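Local coordinates for protein cytochrome B5 (Ectothiorhodospira shaposhnikovii, PDB 1CXY) that binds a b-type heme through two axial histidines and probably carries electrons, as a bacterial relative of cytochrome b5, at residues D23-I28 against V32-P37; E62-S65 against P69-S72. One frame throughout, in Å; residues are numbered along the deposited sequence. Where two conformers were deposited one is given.

Both contacts touch the same heme but meet different parts of it. Contact 1 is a beta hairpin whose M26 and L35 reach the vinyl and methyl substituents of the porphyrin. Contact 2 lies at the propionate side and supplies H70, one of the two axial ligands of the iron; H42 is the other. The centres of the contacts are about 17 Å apart and their nearest atoms about 6 Å, so they do not touch directly. The side chain of I28 in contact 1 is about 7 Å from that of H70. Contact 1 comes wholly earlier in the chain. It gives part of the apolar lining of the pocket; contact 2 gives an axial ligand and a polar grip on the propionates.

Contact 1: residues D23-I28 against V32-P37; sequences DCWMAI and VYDLTP. With HEM (protoporphyrin IX containing Fe), chain B.
W25 and D34 face each other across the hairpin as a non-hydrogen-bonded pair. W25 NE1 lies 3.2 Å from D34 CG, with the ring and carboxylate planes 44° apart. W25 NE1 also comes within 3.3 Å of D34 OD2, but the angle is too poor for a hydrogen bond. W25 CE3 meets V32 CG1. On the other face, M26 SD touches L35 CD1 at 3.7 Å, crossing at about a right angle. M26 SD lies 3.7 Å from heme CBB, and L35 CD1 is 3.8 Å from heme CMC. I28 CB packs on Y33 CE1.

The backbone frame is antiparallel: M26 and Y33 exchange two hydrogen bonds, and L35 N donates to C24 O at 2.8 Å. Past the end of strand 31-34, T36 OG1 replaces a backbone acceptor and receives C24 N at 2.9 Å. With chi1 at -48°, T36 OG1 sits beside T36 N; N donates to D34 OD1, an Asx turn, and OG1 donates to the same oxygen. A lysine in place of D34 removes this acceptor and would probably leave T36 N unpartnered and the turn loose. A water joins T36 OG1 to D23 OD2, which also bonds H18.

Further out, C24 is disulfide-bonded to C53, and H18 stacks on the W25 ring. The hairpin thus offers the porphyrin edge an apolar surface and keeps its carboxylates on the far side.

Contact 2: residues E62-S65 against P69-S72; sequences ETKS and PHSS. With HEM (protoporphyrin IX containing Fe), chain B.
K64 lies across the ring of H70, and the two side chains meet above the heme. The iron is bound by H70 NE2 at 2.1 Å, with H42 as the second axial ligand. This bis-histidine ligation is characteristic of cytochrome b5.

The apolar part of the contact is a CH-pi interaction. K64 CE sits over the imidazole face, 3.5 Å from the H70 ring centroid and 14° off the normal. The extended lysine chain brings CG between H70 CE1 and heme C4A, CD beside propionate O2A, and CE over the imidazole. H70 also stacks with W61.

The polar bonds gather at the end of K64. K64 NZ donates to P69 O at 2.9 Å, from above the carbonyl plane. It also reaches both propionates: K64 NZ bonds heme O1A at 3.0 Å, and K64 NZ bonds heme O1D at 2.8 Å. The ammonium is therefore gripped by three acceptors and would probably offset the propionate charge. S71 holds the second propionate too: S71 N bonds heme O1D, and S71 OG bonds heme O2D at 2.6 Å. Y66 OH makes a further bond to the heme. H70 ND1 is hydrogen-bonded to W61 O, which helps fix the rotation of the ring. A weaker CA-H...O contact runs from P69 CA to E62 O at 3.4 Å.

K64, with positive phi, follows the end of helix 58-63, where T63 OG1 accepts from S65 N in an ST turn. S71 is the N-cap of helix 72-80, its OG bonded to A74 N. The contact joins the end of the first helix to the start of the second, with K64 and S71 both bonded to the propionates.

Contact 1: residues D23-I28 against V32-P37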
ATOM      1  N   ASP A  23      -4.242   9.966  -4.729  1.00 15.78           N
ATOM      2  CA  ASP A  23      -3.093   9.541  -5.547  1.00 15.63           C
ATOM      3  C   ASP A  23      -2.149   8.820  -4.596  1.00 15.51           C
ATOM      4  O   ASP A  23      -1.235   9.416  -4.016  1.00 14.88           O
ATOM      5  CB  ASP A  23      -2.377  10.733  -6.186  1.00 16.96           C
ATOM      6  CG  ASP A  23      -1.302  10.349  -7.179  1.00 17.07           C
ATOM      7  OD1 ASP A  23      -0.617  11.255  -7.732  1.00 17.77           O
ATOM      8  OD2 ASP A  23      -1.078   9.164  -7.455  1.00 16.56           O
ATOM      9  N   CYS A  24      -2.483   7.582  -4.271  1.00 14.05           N
ATOM     10  CA  CYS A  24      -1.856   6.845  -3.183  1.00 14.33           C
ATOM     11  C   CYS A  24      -1.098   5.598  -3.604  1.00 14.26           C
ATOM     12  O   CYS A  24      -1.761   4.599  -3.928  1.00 15.55           O
ATOM     13  CB  CYS A  24      -3.003   6.444  -2.232  1.00 15.45           C
ATOM     14  SG  CYS A  24      -2.492   5.525  -0.751  1.00 14.42           S
ATOM     15  N   TRP A  25       0.223   5.678  -3.624  1.00 13.79           N
ATOM     16  CA  TRP A  25       1.038   4.484  -3.918  1.00 14.11           C
ATOM     17  C   TRP A  25       1.731   4.057  -2.628  1.00 15.51           C
ATOM     18  O   TRP A  25       1.950   4.869  -1.708  1.00 16.13           O
ATOM     19  CB  TRP A  25       2.122   4.801  -4.951  1.00 14.38           C
ATOM     20  CG  TRP A  25       1.656   5.041  -6.360  1.00 13.99           C
ATOM     21  CD1 TRP A  25       0.407   5.274  -6.845  1.00 14.76           C
ATOM     22  CD2 TRP A  25       2.536   5.122  -7.501  1.00 14.84           C
ATOM     23  NE1 TRP A  25       0.426   5.465  -8.218  1.00 16.32           N
ATOM     24  CE2 TRP A  25       1.746   5.389  -8.627  1.00 15.75           C
ATOM     25  CE3 TRP A  25       3.921   4.978  -7.640  1.00 15.01           C
ATOM     26  CZ2 TRP A  25       2.293   5.556  -9.897  1.00 16.39           C
ATOM     27  CZ3 TRP A  25       4.483   5.119  -8.907  1.00 17.04           C
ATOM     28  CH2 TRP A  25       3.651   5.392 -10.010  1.00 16.66           C
ATOM     29  N   MET A  26       2.021   2.766  -2.491  1.00 13.80           N
ATOM     30  CA  MET A  26       2.815   2.343  -1.333  1.00 13.72           C
ATOM     31  C   MET A  26       3.878   1.339  -1.771  1.00 14.18           C
ATOM     32  O   MET A  26       3.687   0.720  -2.802  1.00 15.52           O
ATOM     33  CB  MET A  26       2.009   1.597  -0.265  1.00 16.70           C
ATOM     34  CG  MET A  26       0.948   2.462   0.366  1.00 16.24           C
ATOM     35  SD  MET A  26       0.097   1.531   1.659  1.00 16.39           S
ATOM     36  CE  MET A  26      -1.221   2.734   1.936  1.00 18.08           C
ATOM     37  N   ALA A  27       4.899   1.186  -0.951  1.00 14.49           N
ATOM     38  CA  ALA A  27       5.885   0.125  -1.198  1.00 15.03           C
ATOM     39  C   ALA A  27       5.724  -0.850  -0.018  1.00 15.57           C
ATOM     40  O   ALA A  27       5.728  -0.436   1.154  1.00 16.58           O
ATOM     41  CB  ALA A  27       7.307   0.643  -1.289  1.00 15.66           C
ATOM     42  N   ILE A  28       5.539  -2.126  -0.288  1.00 14.93           N
ATOM     43  CA  ILE A  28       5.363  -3.170   0.738  1.00 15.03           C
ATOM     44  C   ILE A  28       6.168  -4.390   0.275  1.00 16.09           C
ATOM     45  O   ILE A  28       6.003  -4.815  -0.872  1.00 17.67           O
ATOM     46  CB  ILE A  28       3.903  -3.589   0.926  1.00 15.05           C
ATOM     47  CG1 ILE A  28       3.069  -2.449   1.515  1.00 16.21           C
ATOM     48  CG2 ILE A  28       3.759  -4.817   1.833  1.00 16.18           C
ATOM     49  CD1 ILE A  28       1.568  -2.634   1.357  1.00 15.53           C
ATOM     50  N   VAL A  32       5.789  -2.293  -5.407  1.00 14.40           N
ATOM     51  CA  VAL A  32       5.082  -1.018  -5.462  1.00 14.81           C
ATOM     52  C   VAL A  32       3.654  -1.213  -5.942  1.00 14.21           C
ATOM     53  O   VAL A  32       3.365  -1.967  -6.874  1.00 14.29           O
ATOM     54  CB  VAL A  32       5.840  -0.022  -6.369  1.00 14.79           C
ATOM     55  CG1 VAL A  32       5.051   1.290  -6.493  1.00 15.97           C
ATOM     56  CG2 VAL A  32       7.218   0.276  -5.788  1.00 16.27           C
ATOM     57  N   TYR A  33       2.713  -0.571  -5.230  1.00 14.28           N
ATOM     58  CA  TYR A  33       1.296  -0.748  -5.496  1.00 14.03           C
ATOM     59  C   TYR A  33       0.609   0.606  -5.687  1.00 14.31           C
ATOM     60  O   TYR A  33       0.865   1.551  -4.927  1.00 15.43           O
ATOM     61  CB  TYR A  33       0.635  -1.390  -4.248  1.00 14.95           C
ATOM     62  CG  TYR A  33       1.228  -2.733  -3.866  1.00 15.19           C
ATOM     63  CD1 TYR A  33       2.353  -2.794  -3.058  1.00 15.79           C
ATOM     64  CD2 TYR A  33       0.703  -3.907  -4.391  1.00 14.32           C
ATOM     65  CE1 TYR A  33       2.930  -4.016  -2.723  1.00 16.21           C
ATOM     66  CE2 TYR A  33       1.278  -5.135  -4.053  1.00 15.23           C
ATOM     67  CZ  TYR A  33       2.385  -5.164  -3.251  1.00 16.34           C
ATOM     68  OH  TYR A  33       2.965  -6.383  -2.944  1.00 15.73           O
ATOM     69  N   ASP A  34      -0.312   0.703  -6.619  1.00 15.05           N
ATOM     70  CA  ASP A  34      -1.098   1.920  -6.825  1.00 14.00           C
ATOM     71  C   ASP A  34      -2.486   1.656  -6.238  1.00 14.62           C
ATOM     72  O   ASP A  34      -3.309   0.937  -6.792  1.00 15.09           O
ATOM     73  CB  ASP A  34      -1.171   2.261  -8.312  1.00 17.63           C
ATOM     74  CG  ASP A  34      -2.087   3.458  -8.549  1.00 19.79           C
ATOM     75  OD1 ASP A  34      -2.732   3.955  -7.611  1.00 20.69           O
ATOM     76  OD2 ASP A  34      -2.103   3.883  -9.733  1.00 24.98           O
ATOM     77  N   LEU A  35      -2.623   2.100  -4.981  1.00 14.13           N
ATOM     78  CA  LEU A  35      -3.805   1.778  -4.191  1.00 15.21           C
ATOM     79  C   LEU A  35      -4.908   2.809  -4.201  1.00 15.46           C
ATOM     80  O   LEU A  35      -5.931   2.688  -3.503  1.00 14.81           O
ATOM     81  CB  LEU A  35      -3.287   1.520  -2.759  1.00 15.49           C
ATOM     82  CG  LEU A  35      -2.509   0.201  -2.615  1.00 15.00           C
ATOM     83  CD1 LEU A  35      -1.585   0.198  -1.402  1.00 16.06           C
ATOM     84  CD2 LEU A  35      -3.485  -0.972  -2.526  1.00 15.87           C
ATOM     85  N   THR A  36      -4.785   3.798  -5.091  1.00 14.91           N
ATOM     86  CA  THR A  36      -5.783   4.871  -5.203  1.00 16.66           C
ATOM     87  C   THR A  36      -7.219   4.399  -5.315  1.00 17.54           C
ATOM     88  O   THR A  36      -8.098   4.815  -4.527  1.00 19.35           O
ATOM     89  CB  THR A  36      -5.434   5.817  -6.362  1.00 16.60           C
ATOM     90  OG1 THR A  36      -4.057   6.177  -6.254  1.00 16.65           O
ATOM     91  CG2 THR A  36      -6.280   7.082  -6.287  1.00 17.63           C
ATOM     92  N   PRO A  37      -7.554   3.463  -6.198  1.00 16.26           N
ATOM     93  CA  PRO A  37      -8.901   2.935  -6.334  1.00 17.57           C
ATOM     94  C   PRO A  37      -9.329   2.163  -5.088  1.00 18.18           C
ATOM     95  O   PRO A  37     -10.525   2.166  -4.760  1.00 19.83           O
ATOM     96  CB  PRO A  37      -8.858   2.000  -7.560  1.00 16.89           C
ATOM     97  CG  PRO A  37      -7.399   1.625  -7.616  1.00 18.33           C
ATOM     98  CD  PRO A  37      -6.676   2.900  -7.244  1.00 17.15           C
TER
HETATM   99  CHA HEM B 204      -8.463  -4.550   7.720  1.00 18.87           C
HETATM  100  CHB HEM B 204      -4.846  -1.527   8.797  1.00 18.05           C
HETATM  101  CHC HEM B 204      -3.430  -1.619   4.175  1.00 16.35           C
HETATM  102  CHD HEM B 204      -6.971  -4.741   3.113  1.00 17.99           C
HETATM  103  C1A HEM B 204      -7.677  -3.641   8.386  1.00 19.15           C
HETATM  104  C2A HEM B 204      -7.905  -3.139   9.727  1.00 19.48           C
HETATM  105  C3A HEM B 204      -6.882  -2.325  10.024  1.00 18.11           C
HETATM  106  C4A HEM B 204      -6.006  -2.272   8.862  1.00 17.79           C
HETATM  107  CMA HEM B 204      -6.621  -1.528  11.321  1.00 18.18           C
HETATM  108  CAA HEM B 204      -9.080  -3.537  10.652  1.00 20.79           C
HETATM  109  CBA HEM B 204      -8.684  -4.388  11.905  1.00 21.23           C
HETATM  110  CGA HEM B 204      -8.403  -5.826  11.574  1.00 22.38           C
HETATM  111  O1A HEM B 204      -8.864  -6.284  10.498  1.00 24.08           O
HETATM  112  O2A HEM B 204      -7.745  -6.538  12.375  1.00 23.49           O
HETATM  113  C1B HEM B 204      -4.113  -1.322   7.639  1.00 18.09           C
HETATM  114  C2B HEM B 204      -2.912  -0.534   7.533  1.00 16.45           C
HETATM  115  C3B HEM B 204      -2.501  -0.584   6.264  1.00 16.50           C
HETATM  116  C4B HEM B 204      -3.465  -1.371   5.530  1.00 16.40           C
HETATM  117  CMB HEM B 204      -2.241   0.159   8.746  1.00 17.49           C
HETATM  118  CAB HEM B 204      -1.250   0.076   5.645  1.00 17.72           C
HETATM  119  CBB HEM B 204      -0.486  -0.527   4.734  1.00 18.94           C
HETATM  120  C1C HEM B 204      -4.270  -2.461   3.486  1.00 17.47           C
HETATM  121  C2C HEM B 204      -4.189  -2.763   2.075  1.00 16.90           C
HETATM  122  C3C HEM B 204      -5.159  -3.640   1.775  1.00 17.56           C
HETATM  123  C4C HEM B 204      -5.879  -3.918   3.016  1.00 18.19           C
HETATM  124  CMC HEM B 204      -3.114  -2.148   1.156  1.00 17.42           C
HETATM  125  CAC HEM B 204      -5.518  -4.351   0.456  1.00 20.57           C
HETATM  126  CBC HEM B 204      -5.516  -3.776  -0.729  1.00 22.38           C
HETATM  127  C1D HEM B 204      -7.664  -4.971   4.286  1.00 19.21           C
HETATM  128  C2D HEM B 204      -8.707  -5.952   4.432  1.00 19.94           C
HETATM  129  C3D HEM B 204      -9.111  -5.903   5.706  1.00 20.00           C
HETATM  130  C4D HEM B 204      -8.334  -4.900   6.389  1.00 19.10           C
HETATM  131  CMD HEM B 204      -9.229  -6.853   3.287  1.00 22.01           C
HETATM  132  CAD HEM B 204     -10.168  -6.785   6.424  1.00 20.17           C
HETATM  133  CBD HEM B 204      -9.416  -7.786   7.346  1.00 19.18           C
HETATM  134  CGD HEM B 204      -8.440  -8.689   6.638  1.00 19.05           C
HETATM  135  O1D HEM B 204      -7.276  -8.843   7.062  1.00 19.78           O
HETATM  136  O2D HEM B 204      -8.847  -9.332   5.627  1.00 20.66           O
HETATM  137  NA  HEM B 204      -6.526  -3.067   7.869  1.00 17.04           N
HETATM  138  NB  HEM B 204      -4.438  -1.840   6.392  1.00 16.72           N
HETATM  139  NC  HEM B 204      -5.331  -3.163   4.022  1.00 16.44           N
HETATM  140  ND  HEM B 204      -7.431  -4.351   5.503  1.00 17.57           N
HETATM  141 FE   HEM B 204      -5.897  -3.137   5.951  1.00 17.11          FE
HETATM  142  O   HOH W   1      -2.919   7.519  -8.560  1.00 20.65           O

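Contact 2: residues E62-S65 against P69-S72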
ATOM      1  N   GLU A  62       2.089  -5.545   7.858  1.00 13.86           N
ATOM      2  CA  GLU A  62       2.246  -6.797   8.610  1.00 15.95           C
ATOM      3  C   GLU A  62       1.510  -6.863   9.934  1.00 16.13           C
ATOM      4  O   GLU A  62       1.240  -7.970  10.431  1.00 17.98           O
ATOM      5  CB  GLU A  62       3.745  -7.003   8.866  0.50 15.56           C
ATOM      6  CG  GLU A  62       4.555  -7.348   7.632  0.50 18.60           C
ATOM      7  CD  GLU A  62       4.315  -8.767   7.167  0.50 20.12           C
ATOM      8  OE1 GLU A  62       4.319  -9.683   8.023  0.50 22.47           O
ATOM      9  OE2 GLU A  62       4.121  -8.977   5.955  0.50 21.91           O
ATOM     10  N   THR A  63       1.326  -5.710  10.565  1.00 15.64           N
ATOM     11  CA  THR A  63       0.736  -5.651  11.901  1.00 16.02           C
ATOM     12  C   THR A  63      -0.569  -4.901  12.009  1.00 16.13           C
ATOM     13  O   THR A  63      -1.183  -4.871  13.103  1.00 16.87           O
ATOM     14  CB  THR A  63       1.720  -4.889  12.831  1.00 17.04           C
ATOM     15  OG1 THR A  63       1.842  -3.520  12.420  1.00 17.80           O
ATOM     16  CG2 THR A  63       3.093  -5.533  12.814  1.00 19.47           C
ATOM     17  N   LYS A  64      -1.013  -4.164  11.000  1.00 15.23           N
ATOM     18  CA  LYS A  64      -2.170  -3.293  11.054  1.00 16.52           C
ATOM     19  C   LYS A  64      -1.956  -2.207  12.132  1.00 15.90           C
ATOM     20  O   LYS A  64      -2.895  -1.600  12.636  1.00 16.83           O
ATOM     21  CB  LYS A  64      -3.482  -4.039  11.292  1.00 15.99           C
ATOM     22  CG  LYS A  64      -3.891  -4.919  10.095  1.00 14.71           C
ATOM     23  CD  LYS A  64      -5.110  -5.769  10.435  1.00 16.55           C
ATOM     24  CE  LYS A  64      -5.551  -6.525   9.176  1.00 15.80           C
ATOM     25  NZ  LYS A  64      -6.450  -7.674   9.508  1.00 18.34           N
ATOM     26  N   SER A  65      -0.717  -1.997  12.548  1.00 15.52           N
ATOM     27  CA  SER A  65      -0.301  -1.068  13.572  1.00 16.83           C
ATOM     28  C   SER A  65      -0.791  -1.423  14.974  1.00 18.88           C
ATOM     29  O   SER A  65      -0.497  -0.631  15.872  1.00 18.73           O
ATOM     30  CB  SER A  65      -0.678   0.387  13.238  1.00 18.62           C
ATOM     31  OG  SER A  65       0.183   0.813  12.155  1.00 18.08           O
ATOM     32  N   PRO A  69      -2.141  -9.538  11.624  1.00 18.36           N
ATOM     33  CA  PRO A  69      -1.771  -9.523  10.220  1.00 18.25           C
ATOM     34  C   PRO A  69      -2.986  -9.315   9.340  1.00 17.99           C
ATOM     35  O   PRO A  69      -4.154  -9.494   9.696  1.00 17.80           O
ATOM     36  CB  PRO A  69      -1.240 -10.950  10.009  1.00 19.16           C
ATOM     37  CG  PRO A  69      -2.068 -11.765  10.941  1.00 19.72           C
ATOM     38  CD  PRO A  69      -2.229 -10.906  12.184  1.00 19.51           C
ATOM     39  N   HIS A  70      -2.716  -8.943   8.082  1.00 17.24           N
ATOM     40  CA  HIS A  70      -3.764  -8.992   7.075  1.00 17.29           C
ATOM     41  C   HIS A  70      -3.974 -10.459   6.661  1.00 18.28           C
ATOM     42  O   HIS A  70      -3.051 -11.276   6.630  1.00 18.73           O
ATOM     43  CB  HIS A  70      -3.453  -8.168   5.824  1.00 16.61           C
ATOM     44  CG  HIS A  70      -3.733  -6.706   6.068  1.00 15.69           C
ATOM     45  ND1 HIS A  70      -2.753  -5.870   6.561  1.00 15.95           N
ATOM     46  CD2 HIS A  70      -4.853  -5.973   5.893  1.00 16.42           C
ATOM     47  CE1 HIS A  70      -3.254  -4.649   6.685  1.00 15.40           C
ATOM     48  NE2 HIS A  70      -4.511  -4.673   6.279  1.00 15.99           N
ATOM     49  N   SER A  71      -5.241 -10.721   6.363  1.00 18.31           N
ATOM     50  CA  SER A  71      -5.587 -12.100   5.982  1.00 19.73           C
ATOM     51  C   SER A  71      -5.011 -12.455   4.617  1.00 19.64           C
ATOM     52  O   SER A  71      -4.541 -11.607   3.859  1.00 19.43           O
ATOM     53  CB  SER A  71      -7.105 -12.217   5.921  1.00 19.73           C
ATOM     54  OG  SER A  71      -7.625 -11.507   4.815  1.00 20.28           O
ATOM     55  N   SER A  72      -5.169 -13.733   4.290  1.00 19.09           N
ATOM     56  CA  SER A  72      -4.777 -14.241   2.968  1.00 20.64           C
ATOM     57  C   SER A  72      -5.661 -13.583   1.921  1.00 19.83           C
ATOM     58  O   SER A  72      -5.200 -13.199   0.831  1.00 18.64           O
ATOM     59  CB  SER A  72      -4.934 -15.766   2.981  1.00 20.95           C
ATOM     60  OG  SER A  72      -3.889 -16.334   3.773  1.00 23.07           O
TER
HETATM   61  CHA HEM B 204      -8.463  -4.550   7.720  1.00 18.87           C
HETATM   62  CHB HEM B 204      -4.846  -1.527   8.797  1.00 18.05           C
HETATM   63  CHC HEM B 204      -3.430  -1.619   4.175  1.00 16.35           C
HETATM   64  CHD HEM B 204      -6.971  -4.741   3.113  1.00 17.99           C
HETATM   65  C1A HEM B 204      -7.677  -3.641   8.386  1.00 19.15           C
HETATM   66  C2A HEM B 204      -7.905  -3.139   9.727  1.00 19.48           C
HETATM   67  C3A HEM B 204      -6.882  -2.325  10.024  1.00 18.11           C
HETATM   68  C4A HEM B 204      -6.006  -2.272   8.862  1.00 17.79           C
HETATM   69  CMA HEM B 204      -6.621  -1.528  11.321  1.00 18.18           C
HETATM   70  CAA HEM B 204      -9.080  -3.537  10.652  1.00 20.79           C
HETATM   71  CBA HEM B 204      -8.684  -4.388  11.905  1.00 21.23           C
HETATM   72  CGA HEM B 204      -8.403  -5.826  11.574  1.00 22.38           C
HETATM   73  O1A HEM B 204      -8.864  -6.284  10.498  1.00 24.08           O
HETATM   74  O2A HEM B 204      -7.745  -6.538  12.375  1.00 23.49           O
HETATM   75  C1B HEM B 204      -4.113  -1.322   7.639  1.00 18.09           C
HETATM   76  C2B HEM B 204      -2.912  -0.534   7.533  1.00 16.45           C
HETATM   77  C3B HEM B 204      -2.501  -0.584   6.264  1.00 16.50           C
HETATM   78  C4B HEM B 204      -3.465  -1.371   5.530  1.00 16.40           C
HETATM   79  CMB HEM B 204      -2.241   0.159   8.746  1.00 17.49           C
HETATM   80  CAB HEM B 204      -1.250   0.076   5.645  1.00 17.72           C
HETATM   81  CBB HEM B 204      -0.486  -0.527   4.734  1.00 18.94           C
HETATM   82  C1C HEM B 204      -4.270  -2.461   3.486  1.00 17.47           C
HETATM   83  C2C HEM B 204      -4.189  -2.763   2.075  1.00 16.90           C
HETATM   84  C3C HEM B 204      -5.159  -3.640   1.775  1.00 17.56           C
HETATM   85  C4C HEM B 204      -5.879  -3.918   3.016  1.00 18.19           C
HETATM   86  CMC HEM B 204      -3.114  -2.148   1.156  1.00 17.42           C
HETATM   87  CAC HEM B 204      -5.518  -4.351   0.456  1.00 20.57           C
HETATM   88  CBC HEM B 204      -5.516  -3.776  -0.729  1.00 22.38           C
HETATM   89  C1D HEM B 204      -7.664  -4.971   4.286  1.00 19.21           C
HETATM   90  C2D HEM B 204      -8.707  -5.952   4.432  1.00 19.94           C
HETATM   91  C3D HEM B 204      -9.111  -5.903   5.706  1.00 20.00           C
HETATM   92  C4D HEM B 204      -8.334  -4.900   6.389  1.00 19.10           C
HETATM   93  CMD HEM B 204      -9.229  -6.853   3.287  1.00 22.01           C
HETATM   94  CAD HEM B 204     -10.168  -6.785   6.424  1.00 20.17           C
HETATM   95  CBD HEM B 204      -9.416  -7.786   7.346  1.00 19.18           C
HETATM   96  CGD HEM B 204      -8.440  -8.689   6.638  1.00 19.05           C
HETATM   97  O1D HEM B 204      -7.276  -8.843   7.062  1.00 19.78           O
HETATM   98  O2D HEM B 204      -8.847  -9.332   5.627  1.00 20.66           O
HETATM   99  NA  HEM B 204      -6.526  -3.067   7.869  1.00 17.04           N
HETATM  100  NB  HEM B 204      -4.438  -1.840   6.392  1.00 16.72           N
HETATM  101  NC  HEM B 204      -5.331  -3.163   4.022  1.00 16.44           N
HETATM  102  ND  HEM B 204      -7.431  -4.351   5.503  1.00 17.57           N
HETATM  103 FE   HEM B 204      -5.897  -3.137   5.951  1.00 17.11          FE